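Local coordinates for protein Cas13d (uncultured Ruminococcus sp, PDB 6IV9) that binds CRISPR RNA as an RNA-guided effector whose two HEPN domains dictate both maturation of that RNA and cleavage of the target, at residues Glu753-Phe756 against Gly757-Lys760; Asp815-Met818 against Thr819-Ala823. The protein carries 2 engineered substitutions. All coordinates share one frame; numbering follows the deposited sequence.

Interaction 1: residues Glu753-Phe756 against Gly757-Lys760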
loop_
_atom_site.group_PDB
_atom_site.type_symbol
_atom_site.label_atom_id
_atom_site.label_comp_id
_atom_site.label_asym_id
_atom_site.label_seq_id
_atom_site.Cartn_x
_atom_site.Cartn_y
_atom_site.Cartn_z
ATOM N N GLU A 753 6.996 18.431 8.220
ATOM C CA GLU A 753 8.459 18.538 8.411
ATOM C C GLU A 753 9.126 18.941 7.085
ATOM O O GLU A 753 9.973 19.804 7.085
ATOM C CB GLU A 753 9.027 17.197 8.864
ATOM C CG GLU A 753 8.522 16.723 10.203
ATOM C CD GLU A 753 9.266 15.500 10.713
ATOM O OE1 GLU A 753 10.059 14.956 9.974
ATOM O OE2 GLU A 753 9.041 15.108 11.832
ATOM N N ARG A 754 8.723 18.316 5.992
ATOM C CA ARG A 754 9.302 18.620 4.666
ATOM C C ARG A 754 9.010 20.074 4.274
ATOM O O ARG A 754 9.912 20.760 3.866
ATOM C CB ARG A 754 8.637 17.678 3.662
ATOM C CG ARG A 754 8.914 17.988 2.200
ATOM C CD ARG A 754 7.900 17.347 1.279
ATOM N NE ARG A 754 6.674 18.099 1.214
ATOM C CZ ARG A 754 5.558 17.670 0.678
ATOM N NH1 ARG A 754 5.517 16.474 0.139
ATOM N NH2 ARG A 754 4.488 18.431 0.667
ATOM N N ASP A 755 7.763 20.495 4.409
ATOM C CA ASP A 755 7.305 21.858 4.040
ATOM C C ASP A 755 7.988 22.902 4.930
ATOM O O ASP A 755 8.395 23.915 4.420
ATOM C CB ASP A 755 5.780 21.931 3.995
ATOM C CG ASP A 755 5.153 21.035 2.938
ATOM O OD1 ASP A 755 5.838 20.682 2.003
ATOM O OD2 ASP A 755 3.996 20.717 3.068
ATOM N N PHE A 756 8.134 22.609 6.214
ATOM C CA PHE A 756 8.797 23.569 7.127
ATOM C C PHE A 756 10.232 23.778 6.652
ATOM O O PHE A 756 10.671 24.895 6.583
ATOM C CB PHE A 756 8.780 23.069 8.570
ATOM C CG PHE A 756 9.569 23.933 9.516
ATOM C CD1 PHE A 756 9.013 25.066 10.073
ATOM C CD2 PHE A 756 10.878 23.632 9.825
ATOM C CE1 PHE A 756 9.739 25.856 10.945
ATOM C CE2 PHE A 756 11.607 24.430 10.688
ATOM C CZ PHE A 756 11.034 25.539 11.245
ATOM N N GLY A 757 10.909 22.703 6.288
ATOM C CA GLY A 757 12.283 22.828 5.788
ATOM C C GLY A 757 12.342 23.663 4.525
ATOM O O GLY A 757 13.300 24.367 4.355
ATOM N N LEU A 758 11.399 23.490 3.606
ATOM C CA LEU A 758 11.404 24.292 2.356
ATOM C C LEU A 758 11.047 25.750 2.640
ATOM O O LEU A 758 11.734 26.616 2.190
ATOM C CB LEU A 758 10.434 23.668 1.359
ATOM C CG LEU A 758 10.865 22.316 0.812
ATOM C CD1 LEU A 758 9.670 21.507 0.357
ATOM C CD2 LEU A 758 11.875 22.491 -0.302
ATOM N N TYR A 759 10.018 25.985 3.432
ATOM C CA TYR A 759 9.593 27.371 3.742
ATOM C C TYR A 759 10.693 28.119 4.496
ATOM O O TYR A 759 10.838 29.297 4.330
ATOM C CB TYR A 759 8.304 27.373 4.548
ATOM C CG TYR A 759 7.046 27.296 3.735
ATOM C CD1 TYR A 759 6.681 28.311 2.876
ATOM C CD2 TYR A 759 6.194 26.227 3.866
ATOM C CE1 TYR A 759 5.511 28.261 2.151
ATOM C CE2 TYR A 759 5.023 26.158 3.144
ATOM C CZ TYR A 759 4.677 27.178 2.289
ATOM O OH TYR A 759 3.521 27.103 1.593
ATOM N N LYS A 760 11.468 27.391 5.285
ATOM C CA LYS A 760 12.527 27.995 6.125
ATOM C C LYS A 760 13.552 28.689 5.235
ATOM O O LYS A 760 14.144 29.632 5.681
ATOM C CB LYS A 760 13.176 26.972 7.053
ATOM C CG LYS A 760 14.048 27.596 8.124
ATOM C CD LYS A 760 14.276 26.746 9.333
ATOM C CE LYS A 760 15.247 27.386 10.295
ATOM N NZ LYS A 760 15.662 26.444 11.352
#

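Interaction 2: residues Asp815-Met818 against Thr819-Ala823. Engineered in segment 819-823: Ala823 (natural residue Arg).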
loop_
_atom_site.group_PDB
_atom_site.type_symbol
_atom_site.label_atom_id
_atom_site.label_comp_id
_atom_site.label_asym_id
_atom_site.label_seq_id
_atom_site.Cartn_x
_atom_site.Cartn_y
_atom_site.Cartn_z
ATOM N N ASP A 815 -1.881 24.132 21.473
ATOM C CA ASP A 815 -0.643 24.594 22.134
ATOM C C ASP A 815 0.512 23.697 21.692
ATOM O O ASP A 815 0.275 22.694 21.053
ATOM C CB ASP A 815 -0.821 24.766 23.640
ATOM C CG ASP A 815 -0.975 23.465 24.392
ATOM O OD1 ASP A 815 -0.500 22.458 23.912
ATOM O OD2 ASP A 815 -1.540 23.492 25.462
ATOM N N SER A 816 1.730 24.097 22.005
ATOM C CA SER A 816 2.914 23.332 21.576
ATOM C C SER A 816 2.925 21.952 22.221
ATOM O O SER A 816 3.412 21.044 21.597
ATOM C CB SER A 816 4.170 24.093 21.832
ATOM O OG SER A 816 4.325 24.353 23.204
ATOM N N SER A 817 2.469 21.848 23.461
ATOM C CA SER A 817 2.510 20.548 24.170
ATOM C C SER A 817 1.559 19.508 23.566
ATOM O O SER A 817 2.007 18.422 23.290
ATOM C CB SER A 817 2.242 20.751 25.630
ATOM O OG SER A 817 2.130 19.516 26.286
ATOM N N MET A 818 0.298 19.843 23.362
ATOM C CA MET A 818 -0.661 18.857 22.816
ATOM C C MET A 818 -0.276 18.455 21.381
ATOM O O MET A 818 -0.498 17.328 21.027
ATOM C CB MET A 818 -2.110 19.344 22.911
ATOM C CG MET A 818 -2.460 20.501 22.028
ATOM S SD MET A 818 -4.204 20.899 22.038
ATOM C CE MET A 818 -4.322 21.582 23.685
ATOM N N THR A 819 0.199 19.396 20.574
ATOM C CA THR A 819 0.572 19.082 19.170
ATOM C C THR A 819 1.783 18.148 19.140
ATOM O O THR A 819 1.871 17.339 18.234
ATOM C CB THR A 819 0.632 20.345 18.308
ATOM O OG1 THR A 819 1.628 21.180 18.871
ATOM C CG2 THR A 819 -0.688 21.069 18.235
ATOM N N ARG A 820 2.720 18.338 20.062
ATOM C CA ARG A 820 3.901 17.446 20.145
ATOM C C ARG A 820 3.438 16.034 20.515
ATOM O O ARG A 820 3.960 15.100 19.960
ATOM C CB ARG A 820 4.939 17.970 21.137
ATOM C CG ARG A 820 6.162 17.079 21.253
ATOM C CD ARG A 820 7.442 17.787 21.641
ATOM N NE ARG A 820 7.251 18.561 22.849
ATOM C CZ ARG A 820 6.967 19.853 22.889
ATOM N NH1 ARG A 820 7.339 20.657 21.913
ATOM N NH2 ARG A 820 6.325 20.346 23.924
ATOM N N LYS A 821 2.505 15.916 21.451
ATOM C CA LYS A 821 1.993 14.586 21.858
ATOM C C LYS A 821 1.295 13.921 20.673
ATOM O O LYS A 821 1.464 12.742 20.490
ATOM C CB LYS A 821 1.034 14.695 23.043
ATOM C CG LYS A 821 1.694 15.130 24.339
ATOM C CD LYS A 821 0.874 14.854 25.573
ATOM C CE LYS A 821 1.630 15.121 26.856
ATOM N NZ LYS A 821 0.849 14.696 28.039
ATOM N N TYR A 822 0.531 14.699 19.923
ATOM C CA TYR A 822 -0.202 14.180 18.745
ATOM C C TYR A 822 0.797 13.626 17.728
ATOM O O TYR A 822 0.640 12.527 17.276
ATOM C CB TYR A 822 -0.934 15.357 18.116
ATOM C CG TYR A 822 -1.984 15.066 17.082
ATOM C CD1 TYR A 822 -2.846 14.000 17.191
ATOM C CD2 TYR A 822 -2.146 15.918 16.012
ATOM C CE1 TYR A 822 -3.819 13.768 16.235
ATOM C CE2 TYR A 822 -3.113 15.710 15.054
ATOM C CZ TYR A 822 -3.963 14.634 15.168
ATOM O OH TYR A 822 -4.916 14.442 14.228
ATOM N N ALA A 823 1.847 14.381 17.449
ATOM C CA ALA A 823 2.858 13.941 16.469
ATOM C C ALA A 823 3.499 12.638 16.945
ATOM O O ALA A 823 3.706 11.771 16.131
ATOM C CB ALA A 823 3.886 15.017 16.278
#

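Interaction 1: residues Glu753-Phe756 against Gly757-Lys760
Tyr759 leans back against the preceding turn of helix 713-760, its CD2 just 3.2 Å from Asp755 O. The same carbonyl accepts from Tyr759 N at 2.8 Å, an almost straight bond (172°), so amide and ring both meet this oxygen. One position earlier, Leu758 crosses Arg754 at a slant, CD1 4.0 Å from Arg754 CG, and Leu758 N bonds to Arg754 O.

On this buried side Arg754 and Asp755 form a salt bridge. The Arg754 chain, bent at chi3 (80°), swings its guanidinium round to Asp755, where NE at 2.8 Å and NH2 at 2.9 Å both reach OD1. That oxygen lies in the guanidinium plane at its edge, although NE meets it from above the carboxylate plane. OD2 has a weak bond to NH2 and a hydrogen bond with the Tyr899 hydroxyl, which should hold the carboxylate's rotation. Glu753 OE1 accepts from His293 N, and His293 lies where the histidine of one HEPN R-X4-H motif is expected, so the helix probably packs beside that site.

The looser side carries Gly757 and Lys760, both partly exposed. Lys760 runs out extended, with CG anti to its backbone N (chi1 -168°), which carries CD past the Phe756 ring, 3.8 Å from CE2. Its ammonium goes on to the carbonyl of Lys769.

Leu758 rests on Leu155 and Arg158 of helix 152-160, while Tyr759, its hydroxyl bonded to Leu149 O and Asn794, packs with Phe756 on helix 777-788. These flanks set this end of the long helix between the two shorter ones.

Interaction 2: residues Asp815-Met818 against Thr819-Ala823
Thr819 reaches back one turn to Asp815, its OG1 donating to Asp815 O at 3.0 Å, while its backbone N gives the same carbonyl a weak bond of 3.3 Å. The hydroxyl stands between the backbone N and the carbonyl carbon (chi1 61°), a rotamer that turns it toward the start of the helix and leaves CG2 within 3.4 Å of Asp815 O. A valine here is likely to lose the hydroxyl's bond to Asp815 O, leaving the weak amide bond as the hydrogen-bonded link between the N-cap carbonyl and this residue.

Asp815 is the N-cap of helix 816-827. Its OD1 accepts from Met818 N at 2.8 Å in a nearly linear bond (177°), thereby satisfying an amide that has no helical carbonyl ahead of it. The next carbonyls are taken in ordinary helical order: Ser816 O by Arg820 N, Ser817 O by Lys821 N, and Met818 O by Tyr822 N at 3.0 Å.

The Arg820 chain, bent at chi3, folds back so that Ser816 O lies over one guanidinium face, 3.8 Å from NH2. Its NH1 is satisfied by the carbonyl of Lys772, and the Tyr822 hydroxyl by Asn894. Ala823 is engineered in place of an arginine, at a position consistent with the arginine of the R-X4-H motif of HEPN nucleases.

Met818 packs on Phe889 and Leu893 of helix 887-893, and Tyr822 on His853, Met856 and Ile860 of helix 848-861. Tyr822 and Ala823 also touch Tyr745 and Ile749 of helix 713-760.

Both contacts join successive turns of one helix, but interaction 1 lies late in helix 713-760 and interaction 2 opens helix 816-827, their centres about 18 Å apart. The first is largely buried and pairs one arginine with its neighbouring aspartate; the second is partly exposed, with serines on its outer side, and there the Asp815 cap satisfies an amide of the first turn while the threonine hydroxyl adds a second donor to the N-cap carbonyl. Lys772 lies near both: its carbonyl takes Arg820 of interaction 2, and its ammonium makes a long, weak ion pair with Glu753, which is held chiefly by the backbone N of His293. Helix 713-760 carries interaction 1 and, further back, touches Tyr822 and Ala823.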